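Side-chain contact in putative Zn-dependent Alcohol Dehydrogenase (Rhodobacter sphaeroides, PDB 3IV6), which binds S-adenosylmethionine in a Rossmann-like fold and is probably a methyltransferase-like protein, its reaction unestablished: residues A[126-131]-A[223-228]. Residues are numbered along the deposited sequence; the frame is centred on the assembly and turned at random.
Sequences EEARRA and RALLSH
Arg-129 and His-228 illustrate how an arginine can meet a histidine by stacking, with no hydrogen bond between them. The guanidinium lies nearly flat over one face of the imidazole, the planes 17° apart and the two centres 3.5 Å from each other. NE2 of His-228 sits over the middle of the guanidinium, 3.1 Å from CZ of Arg-129, so the N-H groups of the arginine run alongside the ring instead of pointing at this nitrogen. A CH-pi contact extends the overlap: CD of Arg-129 stands 3.7 Å from the centroid of the His-228 ring, almost on its normal. With CG of Arg-129 anti to the carbonyl carbon (chi1 -66°), the extended chain carries the guanidinium out to the ring, whose ND1 is hydrogen-bonded to the backbone N of Val-230.

The stack joins helix 125-139, the crossover of a beta-alpha-beta unit between the adjacent parallel strands 113-117 and 143-149, to the turn just after helix 219-226; bound S-adenosylmethionine lies about 10 Å from the Ala-128 side chain.

Apolar contact completes the interface. CD1 of Leu-225, in the last turn of helix 219-226, lies 3.4 Å from CG of Arg-129, and the same methyl lies 3.9 Å from CB of Ala-128, beside which Phe-123 also packs. Shortening Arg-129 to an alanine is likely to leave the His-228 face without its stacking partner and to take away the methylene that CD1 of Leu-225 packs on.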
loop_
_atom_site.group_PDB
_atom_site.type_symbol
_atom_site.label_atom_id
_atom_site.label_comp_id
_atom_site.label_asym_id
_atom_site.label_seq_id
_atom_site.Cartn_x
_atom_site.Cartn_y
_atom_site.Cartn_z
ATOM N N GLU A 126 -6.636 11.672 4.013
ATOM C CA GLU A 126 -8.022 11.384 3.664
ATOM C C GLU A 126 -8.178 10.178 2.717
ATOM O O GLU A 126 -9.190 9.473 2.757
ATOM C CB GLU A 126 -8.715 12.611 3.066
ATOM C CG GLU A 126 -8.127 13.075 1.738
ATOM C CD GLU A 126 -8.856 12.518 0.502
ATOM O OE1 GLU A 126 -9.877 11.806 0.659
ATOM O OE2 GLU A 126 -8.402 12.801 -0.637
ATOM N N GLU A 127 -7.208 9.943 1.848
ATOM C CA GLU A 127 -7.238 8.739 1.045
ATOM C C GLU A 127 -7.084 7.480 1.956
ATOM O O GLU A 127 -7.833 6.498 1.836
ATOM C CB GLU A 127 -6.125 8.772 0.010
ATOM C CG GLU A 127 -6.448 9.302 -1.331
ATOM C CD GLU A 127 -5.397 8.879 -2.388
ATOM O OE1 GLU A 127 -4.186 9.120 -2.169
ATOM O OE2 GLU A 127 -5.786 8.297 -3.443
ATOM N N ALA A 128 -6.111 7.511 2.860
ATOM C CA ALA A 128 -5.918 6.397 3.781
ATOM C C ALA A 128 -7.137 6.128 4.653
ATOM O O ALA A 128 -7.453 4.963 4.928
ATOM C CB ALA A 128 -4.653 6.573 4.640
ATOM N N ARG A 129 -7.831 7.177 5.088
ATOM C CA ARG A 129 -9.076 6.975 5.845
ATOM C C ARG A 129 -10.079 6.179 5.005
ATOM O O ARG A 129 -10.515 5.122 5.408
ATOM C CB ARG A 129 -9.695 8.296 6.320
ATOM C CG ARG A 129 -8.880 9.030 7.324
ATOM C CD ARG A 129 -9.383 10.413 7.465
ATOM N NE ARG A 129 -8.528 11.235 8.321
ATOM C CZ ARG A 129 -8.487 12.563 8.263
ATOM N NH1 ARG A 129 -9.259 13.207 7.383
ATOM N NH2 ARG A 129 -7.675 13.246 9.064
ATOM N N ARG A 130 -10.415 6.674 3.817
ATOM C CA ARG A 130 -11.277 5.923 2.907
ATOM C C ARG A 130 -10.815 4.462 2.681
ATOM O O ARG A 130 -11.625 3.532 2.664
ATOM C CB ARG A 130 -11.428 6.679 1.581
ATOM C CG ARG A 130 -12.416 7.828 1.647
ATOM C CD ARG A 130 -12.724 8.380 0.263
ATOM N NE ARG A 130 -11.621 9.194 -0.241
ATOM C CZ ARG A 130 -10.946 8.959 -1.363
ATOM N NH1 ARG A 130 -11.252 7.926 -2.152
ATOM N NH2 ARG A 130 -9.966 9.781 -1.696
ATOM N N ALA A 131 -9.517 4.268 2.494
ATOM C CA ALA A 131 -8.982 2.927 2.308
ATOM C C ALA A 131 -9.309 2.008 3.486
ATOM O O ALA A 131 -9.840 0.921 3.283
ATOM C CB ALA A 131 -7.480 2.970 2.067
ATOM N N ARG A 223 -2.393 5.478 14.422
ATOM C CA ARG A 223 -3.408 5.342 15.435
ATOM C C ARG A 223 -4.500 6.388 15.281
ATOM O O ARG A 223 -5.693 6.085 15.445
ATOM C CB ARG A 223 -2.771 5.355 16.828
ATOM C CG ARG A 223 -2.124 4.030 17.174
ATOM C CD ARG A 223 -1.378 4.007 18.493
ATOM N NE ARG A 223 -0.318 2.997 18.397
ATOM C CZ ARG A 223 -0.403 1.752 18.872
ATOM N NH1 ARG A 223 -1.493 1.366 19.518
ATOM N NH2 ARG A 223 0.606 0.900 18.718
ATOM N N ALA A 224 -4.095 7.614 14.954
ATOM C CA ALA A 224 -5.048 8.718 14.737
ATOM C C ALA A 224 -5.962 8.458 13.541
ATOM O O ALA A 224 -7.131 8.827 13.533
ATOM C CB ALA A 224 -4.311 9.985 14.525
ATOM N N LEU A 225 -5.395 7.840 12.522
ATOM C CA LEU A 225 -6.135 7.478 11.327
ATOM C C LEU A 225 -7.227 6.443 11.596
ATOM O O LEU A 225 -8.365 6.604 11.158
ATOM C CB LEU A 225 -5.144 6.930 10.304
ATOM C CG LEU A 225 -5.640 6.237 9.059
ATOM C CD1 LEU A 225 -6.139 7.290 8.164
ATOM C CD2 LEU A 225 -4.447 5.597 8.470
ATOM N N LEU A 226 -6.856 5.386 12.307
ATOM C CA LEU A 226 -7.749 4.291 12.675
ATOM C C LEU A 226 -8.894 4.677 13.593
ATOM O O LEU A 226 -9.943 4.034 13.545
ATOM C CB LEU A 226 -6.956 3.173 13.341
ATOM C CG LEU A 226 -5.931 2.393 12.501
ATOM C CD1 LEU A 226 -5.239 1.385 13.371
ATOM C CD2 LEU A 226 -6.546 1.694 11.271
ATOM N N SER A 227 -8.690 5.722 14.406
ATOM C CA SER A 227 -9.693 6.243 15.353
ATOM C C SER A 227 -10.478 7.419 14.808
ATOM O O SER A 227 -11.330 7.982 15.496
ATOM C CB SER A 227 -9.018 6.716 16.635
ATOM O OG SER A 227 -8.199 7.861 16.420
ATOM N N HIS A 228 -10.165 7.819 13.584
ATOM C CA HIS A 228 -10.814 8.961 12.947
ATOM C C HIS A 228 -12.285 8.671 12.663
ATOM O O HIS A 228 -12.656 7.554 12.261
ATOM C CB HIS A 228 -10.088 9.305 11.638
ATOM C CG HIS A 228 -10.491 10.623 11.060
ATOM N ND1 HIS A 228 -11.642 10.791 10.314
ATOM C CD2 HIS A 228 -9.903 11.842 11.132
ATOM C CE1 HIS A 228 -11.742 12.057 9.956
ATOM N NE2 HIS A 228 -10.706 12.717 10.443
#